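Local coordinates for protein Dye-decolorizing peroxidase (Irpex lacteus, PDB 7D8M) that binds heme b and, as a DyP-type peroxidase, probably uses hydrogen peroxide to oxidise dyes and other substrates, at residues Ser217-Arg222 with Ala361-Gln366; Asp329-Ile334 with Phe373-Gln378; Pro407-Gly412 with Ser419-Val424. One frame throughout, in Å; residues are numbered along the deposited sequence.

Interaction 1: residues Ser217-Arg222 with Ala361-Gln366; sequences SFLVFR and AFVEYQ. With HEM (protoporphyrin IX containing Fe), chain B.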
loop_
_atom_site.group_PDB
_atom_site.type_symbol
_atom_site.label_atom_id
_atom_site.label_comp_id
_atom_site.label_asym_id
_atom_site.label_seq_id
_atom_site.Cartn_x
_atom_site.Cartn_y
_atom_site.Cartn_z
ATOM N N SER A 217 10.318 5.209 -9.137
ATOM C CA SER A 217 9.256 4.224 -8.939
ATOM C C SER A 217 7.910 4.932 -8.928
ATOM O O SER A 217 7.819 6.122 -8.633
ATOM C CB SER A 217 9.438 3.428 -7.642
ATOM O OG SER A 217 8.493 2.357 -7.572
ATOM N N PHE A 218 6.858 4.187 -9.249
ATOM C CA PHE A 218 5.517 4.758 -9.229
ATOM C C PHE A 218 4.935 4.647 -7.830
ATOM O O PHE A 218 4.935 3.566 -7.228
ATOM C CB PHE A 218 4.614 4.079 -10.257
ATOM C CG PHE A 218 4.954 4.447 -11.672
ATOM C CD1 PHE A 218 5.786 3.645 -12.424
ATOM C CD2 PHE A 218 4.484 5.629 -12.226
ATOM C CE1 PHE A 218 6.116 3.998 -13.716
ATOM C CE2 PHE A 218 4.807 5.981 -13.515
ATOM C CZ PHE A 218 5.624 5.170 -14.260
ATOM N N LEU A 219 4.467 5.775 -7.314
ATOM C CA LEU A 219 3.868 5.867 -5.987
ATOM C C LEU A 219 2.358 5.955 -6.158
ATOM O O LEU A 219 1.839 6.991 -6.596
ATOM C CB LEU A 219 4.407 7.090 -5.237
ATOM C CG LEU A 219 4.139 7.327 -3.736
ATOM C CD1 LEU A 219 4.875 8.609 -3.286
ATOM C CD2 LEU A 219 2.642 7.408 -3.359
ATOM N N VAL A 220 1.648 4.891 -5.774
ATOM C CA VAL A 220 0.190 4.920 -5.723
ATOM C C VAL A 220 -0.238 5.373 -4.335
ATOM O O VAL A 220 0.138 4.752 -3.334
ATOM C CB VAL A 220 -0.420 3.546 -6.039
ATOM C CG1 VAL A 220 -1.922 3.608 -5.792
ATOM C CG2 VAL A 220 -0.109 3.126 -7.473
ATOM N N PHE A 221 -1.046 6.429 -4.266
ATOM C CA PHE A 221 -1.632 6.858 -3.001
ATOM C C PHE A 221 -3.142 6.649 -3.005
ATOM O O PHE A 221 -3.829 7.031 -3.961
ATOM C CB PHE A 221 -1.328 8.324 -2.678
ATOM C CG PHE A 221 -1.986 8.799 -1.403
ATOM C CD1 PHE A 221 -1.328 8.678 -0.187
ATOM C CD2 PHE A 221 -3.276 9.331 -1.417
ATOM C CE1 PHE A 221 -1.929 9.085 0.987
ATOM C CE2 PHE A 221 -3.891 9.743 -0.246
ATOM C CZ PHE A 221 -3.215 9.619 0.963
ATOM N N ARG A 222 -3.651 6.079 -1.912
ATOM C CA ARG A 222 -5.081 5.932 -1.681
ATOM C C ARG A 222 -5.384 6.296 -0.239
ATOM O O ARG A 222 -4.769 5.750 0.680
ATOM C CB ARG A 222 -5.558 4.491 -1.945
ATOM C CG ARG A 222 -5.256 3.939 -3.315
ATOM C CD ARG A 222 -6.451 3.093 -3.806
ATOM N NE ARG A 222 -7.316 3.967 -4.563
ATOM C CZ ARG A 222 -8.596 3.785 -4.831
ATOM N NH1 ARG A 222 -9.260 2.690 -4.450
ATOM N NH2 ARG A 222 -9.209 4.737 -5.517
ATOM N N ALA A 361 -3.581 5.673 5.229
ATOM C CA ALA A 361 -2.961 6.447 4.154
ATOM C C ALA A 361 -2.093 5.468 3.380
ATOM O O ALA A 361 -0.922 5.264 3.694
ATOM C CB ALA A 361 -2.161 7.622 4.714
ATOM N N PHE A 362 -2.688 4.842 2.358
ATOM C CA PHE A 362 -2.084 3.718 1.660
ATOM C C PHE A 362 -1.093 4.193 0.601
ATOM O O PHE A 362 -1.417 5.053 -0.222
ATOM C CB PHE A 362 -3.198 2.871 1.029
ATOM C CG PHE A 362 -2.726 1.719 0.211
ATOM C CD1 PHE A 362 -2.591 0.446 0.779
ATOM C CD2 PHE A 362 -2.500 1.867 -1.145
ATOM C CE1 PHE A 362 -2.181 -0.633 0.010
ATOM C CE2 PHE A 362 -2.101 0.785 -1.918
ATOM C CZ PHE A 362 -1.928 -0.463 -1.338
ATOM N N VAL A 363 0.104 3.610 0.611
ATOM C CA VAL A 363 1.150 3.908 -0.358
ATOM C C VAL A 363 1.720 2.593 -0.863
ATOM O O VAL A 363 2.099 1.733 -0.060
ATOM C CB VAL A 363 2.284 4.751 0.256
ATOM C CG1 VAL A 363 3.419 4.882 -0.746
ATOM C CG2 VAL A 363 1.772 6.113 0.729
ATOM N N GLU A 364 1.803 2.442 -2.183
ATOM C CA GLU A 364 2.376 1.241 -2.775
ATOM C C GLU A 364 3.273 1.623 -3.943
ATOM O O GLU A 364 2.871 2.414 -4.806
ATOM C CB GLU A 364 1.280 0.270 -3.243
ATOM C CG GLU A 364 1.804 -1.113 -3.573
ATOM C CD GLU A 364 0.706 -2.166 -3.707
ATOM O OE1 GLU A 364 -0.426 -1.811 -4.077
ATOM O OE2 GLU A 364 0.979 -3.352 -3.418
ATOM N N TYR A 365 4.479 1.056 -3.966
ATOM C CA TYR A 365 5.493 1.354 -4.973
ATOM C C TYR A 365 5.697 0.168 -5.908
ATOM O O TYR A 365 5.683 -0.987 -5.468
ATOM C CB TYR A 365 6.832 1.689 -4.318
ATOM C CG TYR A 365 6.860 2.966 -3.530
ATOM C CD1 TYR A 365 7.108 4.186 -4.151
ATOM C CD2 TYR A 365 6.687 2.955 -2.150
ATOM C CE1 TYR A 365 7.167 5.380 -3.416
ATOM C CE2 TYR A 365 6.755 4.145 -1.402
ATOM C CZ TYR A 365 6.991 5.351 -2.044
ATOM O OH TYR A 365 7.047 6.526 -1.305
ATOM N N GLN A 366 5.926 0.460 -7.189
ATOM C CA GLN A 366 6.142 -0.556 -8.217
ATOM C C GLN A 366 6.587 0.142 -9.493
ATOM O O GLN A 366 6.275 1.315 -9.718
ATOM C CB GLN A 366 4.875 -1.383 -8.496
ATOM C CG GLN A 366 3.684 -0.539 -8.958
ATOM C CD GLN A 366 2.859 0.011 -7.801
ATOM O OE1 GLN A 366 2.101 -0.718 -7.162
ATOM N NE2 GLN A 366 3.001 1.306 -7.529
HETATM C CHA HEM B . -1.184 -7.392 3.395
HETATM C CHB HEM B . -4.550 -4.753 5.683
HETATM C CHC HEM B . -5.341 -2.269 1.582
HETATM C CHD HEM B . -2.346 -5.240 -0.810
HETATM C C1A HEM B . -2.003 -6.888 4.381
HETATM C C2A HEM B . -2.006 -7.284 5.777
HETATM C C3A HEM B . -2.931 -6.539 6.408
HETATM C C4A HEM B . -3.539 -5.656 5.435
HETATM C CMA HEM B . -3.321 -6.575 7.898
HETATM C CAA HEM B . -1.080 -8.367 6.391
HETATM C CBA HEM B . 0.232 -7.739 6.860
HETATM C CGA HEM B . 1.353 -7.984 5.870
HETATM O O1A HEM B . 1.395 -9.080 5.262
HETATM O O2A HEM B . 2.230 -7.091 5.707
HETATM C C1B HEM B . -5.021 -3.834 4.778
HETATM C C2B HEM B . -5.948 -2.768 5.085
HETATM C C3B HEM B . -6.174 -2.089 3.944
HETATM C C4B HEM B . -5.386 -2.695 2.895
HETATM C CMB HEM B . -6.559 -2.543 6.499
HETATM C CAB HEM B . -7.057 -0.841 3.697
HETATM C CBB HEM B . -7.463 -0.019 4.670
HETATM C C1C HEM B . -4.660 -2.891 0.549
HETATM C C2C HEM B . -4.744 -2.570 -0.866
HETATM C C3C HEM B . -3.906 -3.393 -1.528
HETATM C C4C HEM B . -3.288 -4.269 -0.550
HETATM C CMC HEM B . -5.640 -1.441 -1.432
HETATM C CAC HEM B . -3.614 -3.502 -3.048
HETATM C CBC HEM B . -4.480 -3.095 -3.992
HETATM C C1D HEM B . -1.684 -5.992 0.137
HETATM C C2D HEM B . -0.506 -6.820 -0.071
HETATM C C3D HEM B . -0.195 -7.413 1.083
HETATM C C4D HEM B . -1.160 -6.984 2.077
HETATM C CMD HEM B . 0.263 -7.013 -1.388
HETATM C CAD HEM B . 0.977 -8.388 1.314
HETATM C CBD HEM B . 0.492 -9.808 1.006
HETATM C CGD HEM B . 1.615 -10.818 1.107
HETATM O O1D HEM B . 1.365 -11.933 1.634
HETATM O O2D HEM B . 2.761 -10.513 0.672
HETATM N NA HEM B . -2.952 -5.905 4.209
HETATM N NB HEM B . -4.692 -3.765 3.431
HETATM N NC HEM B . -3.774 -3.933 0.696
HETATM N ND HEM B . -2.050 -6.100 1.468
HETATM FE FE HEM B . -3.502 -5.016 2.413
#
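Gln-366 folds back over its own strand to meet Phe-218 and Val-220 of the antiparallel neighbour. Its CG takes the crowded position between the backbone N and the carbonyl carbon (chi1 59°), and a second bend, at chi2, carries the amide to the backbone oxygens. There NE2 donates to Glu-364 O at 2.9 Å, coming from above the carbonyl plane instead of along a lone pair, and makes a weak bond to Phe-218 O; CG2 of Val-220 lies 3.6 Å from the same NE2. Glu-364 O is thereby gripped twice, since Val-220 N also donates to it in an almost straight bond (2.9 Å, 172°).

Leu-219 and Tyr-365 share the other face of the sheet, side by side and pointing the same way, with Leu-219 CG 3.6 Å from Tyr-365 CE1. Leu-219 CD2 also touches Val-363 CG1 at 3.7 Å.

Back on the side of Gln-366, Phe-362 holds CG anti to its backbone N (chi1 177°), which presents the ring to the porphyrin: its CE1 is 3.3 Å from HEM C2C, and the methyl CMC sits over one ring face. The aliphatic CG of Arg-222 packs beside Phe-362 CD2 at 4.1 Å, its guanidinium turned nearly perpendicular to the ring. Glu-364, extended, sends OE1 to 3.8 Å from HEM CAC.

In the outer shell, that guanidinium forms a salt bridge with Asp-104, the Tyr-365 hydroxyl is hydrogen-bonded to Asp-15, and Phe-221 meets Phe-29 edge-to-face. The two strands belong to the four-stranded antiparallel sheet of a ferredoxin-like domain. With its carboxylate beside the porphyrin, Glu-364 probably makes this part of the heme pocket more polar than the largely hydrocarbon face around Leu-219 and Phe-221.

Interaction 2: residues Asp329-Ile334 with Phe373-Gln378; sequences DTFHAI and FRFQQQ. With HEM (protoporphyrin IX containing Fe), chain B.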
loop_
_atom_site.group_PDB
_atom_site.type_symbol
_atom_site.label_atom_id
_atom_site.label_comp_id
_atom_site.label_asym_id
_atom_site.label_seq_id
_atom_site.Cartn_x
_atom_site.Cartn_y
_atom_site.Cartn_z
ATOM N N ASP A 329 7.380 -13.030 -10.788
ATOM C CA ASP A 329 7.366 -12.031 -9.719
ATOM C C ASP A 329 6.827 -10.678 -10.178
ATOM O O ASP A 329 6.978 -9.689 -9.456
ATOM C CB ASP A 329 8.773 -11.867 -9.134
ATOM C CG ASP A 329 9.761 -11.288 -10.137
ATOM O OD1 ASP A 329 9.365 -11.021 -11.291
ATOM O OD2 ASP A 329 10.940 -11.095 -9.773
ATOM N N THR A 330 6.179 -10.646 -11.345
ATOM C CA THR A 330 5.699 -9.429 -11.997
ATOM C C THR A 330 4.817 -8.557 -11.111
ATOM O O THR A 330 4.771 -7.327 -11.287
ATOM C CB THR A 330 4.922 -9.848 -13.244
ATOM O OG1 THR A 330 5.700 -10.809 -13.966
ATOM C CG2 THR A 330 4.591 -8.662 -14.134
ATOM N N PHE A 331 4.091 -9.167 -10.177
ATOM C CA PHE A 331 2.977 -8.520 -9.501
ATOM C C PHE A 331 3.257 -8.236 -8.025
ATOM O O PHE A 331 2.323 -7.966 -7.261
ATOM C CB PHE A 331 1.717 -9.378 -9.676
ATOM C CG PHE A 331 1.505 -9.838 -11.099
ATOM C CD1 PHE A 331 1.092 -8.940 -12.080
ATOM C CD2 PHE A 331 1.746 -11.155 -11.466
ATOM C CE1 PHE A 331 0.904 -9.352 -13.396
ATOM C CE2 PHE A 331 1.560 -11.583 -12.782
ATOM C CZ PHE A 331 1.138 -10.680 -13.753
ATOM N N HIS A 332 4.517 -8.275 -7.610
ATOM C CA HIS A 332 4.873 -7.834 -6.269
ATOM C C HIS A 332 5.085 -6.324 -6.240
ATOM O O HIS A 332 5.446 -5.712 -7.249
ATOM C CB HIS A 332 6.122 -8.565 -5.795
ATOM C CG HIS A 332 5.905 -10.037 -5.604
ATOM N ND1 HIS A 332 5.728 -10.608 -4.362
ATOM C CD2 HIS A 332 5.818 -11.049 -6.501
ATOM C CE1 HIS A 332 5.543 -11.912 -4.501
ATOM N NE2 HIS A 332 5.589 -12.205 -5.789
ATOM N N ALA A 333 4.834 -5.722 -5.074
ATOM C CA ALA A 333 4.998 -4.282 -4.892
ATOM C C ALA A 333 5.171 -4.011 -3.406
ATOM O O ALA A 333 4.780 -4.825 -2.565
ATOM C CB ALA A 333 3.806 -3.507 -5.459
ATOM N N ILE A 334 5.754 -2.859 -3.087
ATOM C CA ILE A 334 6.104 -2.515 -1.712
ATOM C C ILE A 334 5.081 -1.537 -1.151
ATOM O O ILE A 334 4.855 -0.463 -1.725
ATOM C CB ILE A 334 7.518 -1.918 -1.629
ATOM C CG1 ILE A 334 8.577 -2.963 -1.993
ATOM C CG2 ILE A 334 7.762 -1.342 -0.240
ATOM C CD1 ILE A 334 9.972 -2.370 -2.160
ATOM N N PHE A 373 -0.219 -2.390 -7.639
ATOM C CA PHE A 373 -1.471 -1.975 -7.015
ATOM C C PHE A 373 -2.677 -2.298 -7.887
ATOM O O PHE A 373 -3.655 -2.902 -7.427
ATOM C CB PHE A 373 -1.452 -0.476 -6.730
ATOM C CG PHE A 373 -2.825 0.097 -6.573
ATOM C CD1 PHE A 373 -3.533 -0.087 -5.387
ATOM C CD2 PHE A 373 -3.439 0.775 -7.620
ATOM C CE1 PHE A 373 -4.811 0.420 -5.247
ATOM C CE2 PHE A 373 -4.716 1.278 -7.475
ATOM C CZ PHE A 373 -5.400 1.104 -6.294
ATOM N N ARG A 374 -2.626 -1.885 -9.157
ATOM C CA ARG A 374 -3.810 -1.941 -10.003
ATOM C C ARG A 374 -4.221 -3.383 -10.285
ATOM O O ARG A 374 -5.417 -3.702 -10.320
ATOM C CB ARG A 374 -3.540 -1.183 -11.304
ATOM C CG ARG A 374 -4.769 -0.914 -12.169
ATOM C CD ARG A 374 -4.361 -0.114 -13.420
ATOM N NE ARG A 374 -5.513 0.388 -14.160
ATOM C CZ ARG A 374 -6.135 -0.299 -15.114
ATOM N NH1 ARG A 374 -5.711 -1.515 -15.431
ATOM N NH2 ARG A 374 -7.178 0.227 -15.743
ATOM N N PHE A 375 -3.241 -4.259 -10.513
ATOM C CA PHE A 375 -3.524 -5.675 -10.732
ATOM C C PHE A 375 -4.060 -6.326 -9.461
ATOM O O PHE A 375 -5.040 -7.086 -9.497
ATOM C CB PHE A 375 -2.245 -6.379 -11.203
ATOM C CG PHE A 375 -2.485 -7.582 -12.081
ATOM C CD1 PHE A 375 -2.950 -7.433 -13.376
ATOM C CD2 PHE A 375 -2.216 -8.864 -11.614
ATOM C CE1 PHE A 375 -3.157 -8.540 -14.188
ATOM C CE2 PHE A 375 -2.424 -9.979 -12.418
ATOM C CZ PHE A 375 -2.894 -9.814 -13.705
ATOM N N GLN A 376 -3.409 -6.047 -8.327
ATOM C CA GLN A 376 -3.840 -6.597 -7.048
ATOM C C GLN A 376 -5.273 -6.195 -6.739
ATOM O O GLN A 376 -6.073 -7.017 -6.266
ATOM C CB GLN A 376 -2.897 -6.129 -5.936
ATOM C CG GLN A 376 -1.477 -6.700 -6.020
ATOM C CD GLN A 376 -0.485 -5.913 -5.165
ATOM O OE1 GLN A 376 -0.882 -5.115 -4.322
ATOM N NE2 GLN A 376 0.801 -6.125 -5.394
ATOM N N GLN A 377 -5.630 -4.947 -7.045
ATOM C CA GLN A 377 -6.988 -4.476 -6.799
ATOM C C GLN A 377 -7.967 -5.026 -7.834
ATOM O O GLN A 377 -8.935 -5.711 -7.483
ATOM C CB GLN A 377 -7.016 -2.937 -6.786
ATOM C CG GLN A 377 -8.369 -2.357 -6.431
ATOM C CD GLN A 377 -8.724 -2.554 -4.968
ATOM O OE1 GLN A 377 -8.085 -1.981 -4.080
ATOM N NE2 GLN A 377 -9.754 -3.359 -4.709
ATOM N N GLN A 378 -7.719 -4.760 -9.120
ATOM C CA GLN A 378 -8.723 -5.059 -10.141
ATOM C C GLN A 378 -8.705 -6.525 -10.576
ATOM O O GLN A 378 -9.754 -7.170 -10.628
ATOM C CB GLN A 378 -8.541 -4.161 -11.366
ATOM C CG GLN A 378 -9.503 -4.550 -12.510
ATOM C CD GLN A 378 -9.290 -3.729 -13.771
ATOM O OE1 GLN A 378 -8.151 -3.501 -14.200
ATOM N NE2 GLN A 378 -10.389 -3.284 -14.378
HETATM C CHA HEM B . -1.184 -7.392 3.395
HETATM C CHB HEM B . -4.550 -4.753 5.683
HETATM C CHC HEM B . -5.341 -2.269 1.582
HETATM C CHD HEM B . -2.346 -5.240 -0.810
HETATM C C1A HEM B . -2.003 -6.888 4.381
HETATM C C2A HEM B . -2.006 -7.284 5.777
HETATM C C3A HEM B . -2.931 -6.539 6.408
HETATM C C4A HEM B . -3.539 -5.656 5.435
HETATM C CMA HEM B . -3.321 -6.575 7.898
HETATM C CAA HEM B . -1.080 -8.367 6.391
HETATM C CBA HEM B . 0.232 -7.739 6.860
HETATM C CGA HEM B . 1.353 -7.984 5.870
HETATM O O1A HEM B . 1.395 -9.080 5.262
HETATM O O2A HEM B . 2.230 -7.091 5.707
HETATM C C1B HEM B . -5.021 -3.834 4.778
HETATM C C2B HEM B . -5.948 -2.768 5.085
HETATM C C3B HEM B . -6.174 -2.089 3.944
HETATM C C4B HEM B . -5.386 -2.695 2.895
HETATM C CMB HEM B . -6.559 -2.543 6.499
HETATM C CAB HEM B . -7.057 -0.841 3.697
HETATM C CBB HEM B . -7.463 -0.019 4.670
HETATM C C1C HEM B . -4.660 -2.891 0.549
HETATM C C2C HEM B . -4.744 -2.570 -0.866
HETATM C C3C HEM B . -3.906 -3.393 -1.528
HETATM C C4C HEM B . -3.288 -4.269 -0.550
HETATM C CMC HEM B . -5.640 -1.441 -1.432
HETATM C CAC HEM B . -3.614 -3.502 -3.048
HETATM C CBC HEM B . -4.480 -3.095 -3.992
HETATM C C1D HEM B . -1.684 -5.992 0.137
HETATM C C2D HEM B . -0.506 -6.820 -0.071
HETATM C C3D HEM B . -0.195 -7.413 1.083
HETATM C C4D HEM B . -1.160 -6.984 2.077
HETATM C CMD HEM B . 0.263 -7.013 -1.388
HETATM C CAD HEM B . 0.977 -8.388 1.314
HETATM C CBD HEM B . 0.492 -9.808 1.006
HETATM C CGD HEM B . 1.615 -10.818 1.107
HETATM O O1D HEM B . 1.365 -11.933 1.634
HETATM O O2D HEM B . 2.761 -10.513 0.672
HETATM N NA HEM B . -2.952 -5.905 4.209
HETATM N NB HEM B . -4.692 -3.765 3.431
HETATM N NC HEM B . -3.774 -3.933 0.696
HETATM N ND HEM B . -2.050 -6.100 1.468
HETATM FE FE HEM B . -3.502 -5.016 2.413
#
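Phe-331 and Phe-375 carry this contact as an offset stack, one ring supplied by a loop and the other by the start of a helix. The planes are tilted by only 12° and the centroids lie 4.3 Å apart. Phe-375 CE2 stands over one face of the Phe-331 ring, 3.5 Å above its plane and toward the rim, and the overlap is reciprocal, since Phe-331 CE1 lies over a face of Phe-375. The closest carbons are Phe-331 CD1 and Phe-375 CD2, 3.3 Å apart. Phe-331 places CG anti to its carbonyl carbon (chi1 -47°), whereas Phe-375 has CG roughly anti to its backbone N (chi1 -151°); both rings are thereby brought face to face between the two backbones. Thr-330 CB covers the centre of the opposite face of Phe-331, and Trp-380 adds an edge-to-face contact to Phe-375 while also meeting Phe-331. An alanine in place of Phe-331 would probably leave one face of Phe-375 without its stacking partner and open a gap between loop and helix.

Van der Waals contacts with the cofactor come from the helix. Phe-373 brings CD1 to 3.4 Å from HEM CBC, and Gln-376 sets its CB 3.9 Å from the same HEM CBC, its chain then running on toward the backbone of Phe-331 and the methyl of Ala-333. Gln-377 places OE1 3.6 Å from HEM CMC.

A type I turn from Asp-329 to His-332 shapes the loop, and His-332 NE2 is hydrogen-bonded to Glu-322. The NE2 of Gln-377 is held by hydrogen bonds to Asn-382 and Ile-402.

Together the residues form part of the heme pocket, in which the opening turn of helix 373-381 lines the porphyrin edge that carries the CAC/CBC vinyl and an aromatic stack ties that helix to the loop entering strand 334-340.

Interaction 3: residues Pro407-Gly412 with Ser419-Val424; sequences PRETFG and SESFTV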
loop_
_atom_site.group_PDB
_atom_site.type_symbol
_atom_site.label_atom_id
_atom_site.label_comp_id
_atom_site.label_asym_id
_atom_site.label_seq_id
_atom_site.Cartn_x
_atom_site.Cartn_y
_atom_site.Cartn_z
ATOM N N PRO A 407 -21.306 -6.900 -6.111
ATOM C CA PRO A 407 -21.811 -7.321 -4.793
ATOM C C PRO A 407 -20.723 -8.037 -4.007
ATOM O O PRO A 407 -20.046 -8.931 -4.520
ATOM C CB PRO A 407 -22.976 -8.258 -5.136
ATOM C CG PRO A 407 -22.810 -8.580 -6.574
ATOM C CD PRO A 407 -22.184 -7.377 -7.193
ATOM N N ARG A 408 -20.544 -7.622 -2.753
ATOM C CA ARG A 408 -19.385 -8.044 -1.966
ATOM C C ARG A 408 -19.665 -9.414 -1.344
ATOM O O ARG A 408 -19.813 -9.585 -0.129
ATOM C CB ARG A 408 -19.033 -6.986 -0.928
ATOM C CG ARG A 408 -17.925 -6.055 -1.398
ATOM C CD ARG A 408 -17.703 -4.884 -0.447
ATOM N NE ARG A 408 -17.473 -5.308 0.930
ATOM C CZ ARG A 408 -16.304 -5.740 1.392
ATOM N NH1 ARG A 408 -15.247 -5.807 0.586
ATOM N NH2 ARG A 408 -16.187 -6.093 2.661
ATOM N N GLU A 409 -19.740 -10.409 -2.224
ATOM C CA GLU A 409 -19.918 -11.796 -1.821
ATOM C C GLU A 409 -18.586 -12.530 -1.877
ATOM O O GLU A 409 -17.905 -12.513 -2.909
ATOM C CB GLU A 409 -20.937 -12.500 -2.718
ATOM C CG GLU A 409 -21.533 -13.732 -2.074
ATOM C CD GLU A 409 -22.584 -14.420 -2.939
ATOM O OE1 GLU A 409 -22.598 -14.210 -4.172
ATOM O OE2 GLU A 409 -23.388 -15.185 -2.372
ATOM N N THR A 410 -18.237 -13.197 -0.777
ATOM C CA THR A 410 -17.002 -13.960 -0.647
ATOM C C THR A 410 -17.347 -15.370 -0.171
ATOM O O THR A 410 -18.087 -15.521 0.805
ATOM C CB THR A 410 -16.047 -13.299 0.358
ATOM O OG1 THR A 410 -15.782 -11.922 -0.024
ATOM C CG2 THR A 410 -14.738 -14.099 0.450
ATOM N N PHE A 411 -16.794 -16.386 -0.834
ATOM C CA PHE A 411 -16.947 -17.779 -0.419
ATOM C C PHE A 411 -15.675 -18.293 0.263
ATOM O O PHE A 411 -14.618 -17.652 0.239
ATOM C CB PHE A 411 -17.295 -18.671 -1.618
ATOM C CG PHE A 411 -18.595 -18.316 -2.295
ATOM C CD1 PHE A 411 -19.760 -19.034 -2.014
ATOM C CD2 PHE A 411 -18.652 -17.282 -3.222
ATOM C CE1 PHE A 411 -20.956 -18.717 -2.635
ATOM C CE2 PHE A 411 -19.841 -16.956 -3.845
ATOM C CZ PHE A 411 -21.002 -17.679 -3.555
ATOM N N GLY A 412 -15.799 -19.468 0.889
ATOM C CA GLY A 412 -14.674 -20.182 1.465
ATOM C C GLY A 412 -14.219 -19.727 2.837
ATOM O O GLY A 412 -13.258 -20.301 3.374
ATOM N N SER A 419 -18.684 -23.782 0.711
ATOM C CA SER A 419 -19.773 -23.278 -0.113
ATOM C C SER A 419 -20.538 -22.133 0.524
ATOM O O SER A 419 -21.323 -21.479 -0.174
ATOM C CB SER A 419 -20.761 -24.414 -0.426
ATOM O OG SER A 419 -20.088 -25.549 -0.946
ATOM N N GLU A 420 -20.379 -21.900 1.823
ATOM C CA GLU A 420 -21.142 -20.849 2.479
ATOM C C GLU A 420 -20.688 -19.473 2.002
ATOM O O GLU A 420 -19.497 -19.149 2.046
ATOM C CB GLU A 420 -20.993 -20.939 3.992
ATOM C CG GLU A 420 -21.697 -19.801 4.691
ATOM C CD GLU A 420 -21.512 -19.822 6.187
ATOM O OE1 GLU A 420 -20.968 -20.822 6.698
ATOM O OE2 GLU A 420 -21.919 -18.840 6.851
ATOM N N SER A 421 -21.641 -18.657 1.562
ATOM C CA SER A 421 -21.358 -17.295 1.137
ATOM C C SER A 421 -21.389 -16.336 2.323
ATOM O O SER A 421 -22.182 -16.500 3.255
ATOM C CB SER A 421 -22.367 -16.861 0.073
ATOM O OG SER A 421 -22.629 -15.476 0.141
ATOM N N PHE A 422 -20.497 -15.348 2.290
ATOM C CA PHE A 422 -20.514 -14.224 3.216
ATOM C C PHE A 422 -20.664 -12.955 2.397
ATOM O O PHE A 422 -19.831 -12.676 1.530
ATOM C CB PHE A 422 -19.230 -14.152 4.048
ATOM C CG PHE A 422 -19.124 -15.223 5.091
ATOM C CD1 PHE A 422 -18.660 -16.486 4.760
ATOM C CD2 PHE A 422 -19.487 -14.965 6.403
ATOM C CE1 PHE A 422 -18.561 -17.472 5.721
ATOM C CE2 PHE A 422 -19.395 -15.954 7.373
ATOM C CZ PHE A 422 -18.926 -17.208 7.030
ATOM N N THR A 423 -21.726 -12.199 2.655
ATOM C CA THR A 423 -21.892 -10.879 2.058
ATOM C C THR A 423 -21.386 -9.877 3.087
ATOM O O THR A 423 -22.063 -9.573 4.073
ATOM C CB THR A 423 -23.336 -10.612 1.664
ATOM O OG1 THR A 423 -23.735 -11.584 0.692
ATOM C CG2 THR A 423 -23.457 -9.220 1.059
ATOM N N VAL A 424 -20.176 -9.390 2.860
ATOM C CA VAL A 424 -19.474 -8.564 3.834
ATOM C C VAL A 424 -19.821 -7.105 3.565
ATOM O O VAL A 424 -19.675 -6.638 2.426
ATOM C CB VAL A 424 -17.963 -8.822 3.755
ATOM C CG1 VAL A 424 -17.238 -8.157 4.920
ATOM C CG2 VAL A 424 -17.708 -10.343 3.696
#
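Glu-409 runs out fully, with CG anti to the backbone N (chi1 -159°) and the chain extended beyond, which brings OE2 to Ser-421; Arg-408 instead bends at chi3 (54°), turning its NE toward Val-424. Both reach across a short beta hairpin, strand 409-411 antiparallel to strand 421-423. At its centre Thr-410 and Phe-422 are a hydrogen-bonded pair: Phe-422 N donates to Thr-410 O at 2.8 Å, and Thr-410 N returns the bond to Phe-422 O. Arg-408, centre of an inverse gamma turn, extends the ladder by accepting the N-H of Val-424 at its carbonyl.

Its side chain adds a bond from NE to Val-424 O (3.0 Å), which meets that oxygen from above the carbonyl plane. The rest of the guanidinium is held by backbone oxygens of Gly-403, Pro-400 and Pro-425. Phe-422 and Val-424 face Tyr-234 of helix 228-237, joining the hairpin to the body of the fold.

Ser-421 OG donates a hydrogen bond to the anti lone pair of Glu-409 OE2, 2.6 Å away. Beyond it, Ser-421 CB touches Phe-411 CE1 at 3.6 Å, and Ser-419 O lies in the plane of that ring, 3.4 Å from Phe-411 CD1.

How the interactions relate
Interactions 1 and 2 interlock along the chain, their segments alternating, whereas interaction 3 follows both. The first two have centres 11 Å apart and touch: Ile-334 O and Tyr-365 N make a probable backbone hydrogen bond where strand 334-340 joins strand 359-366, and Gln-366 OE1 probably accepts from Phe-373 N as helix 373-381 begins. Sheet and helix thus meet at adjoining parts of the same heme pocket. Interaction 3 is a separate two-stranded sheet, its centre about 29 Å from that of interaction 1 and 23 Å from that of interaction 2; the chain reaches it after helix 373-381, then returns to the four-stranded sheet through strand 428-438, beside strand 217-226.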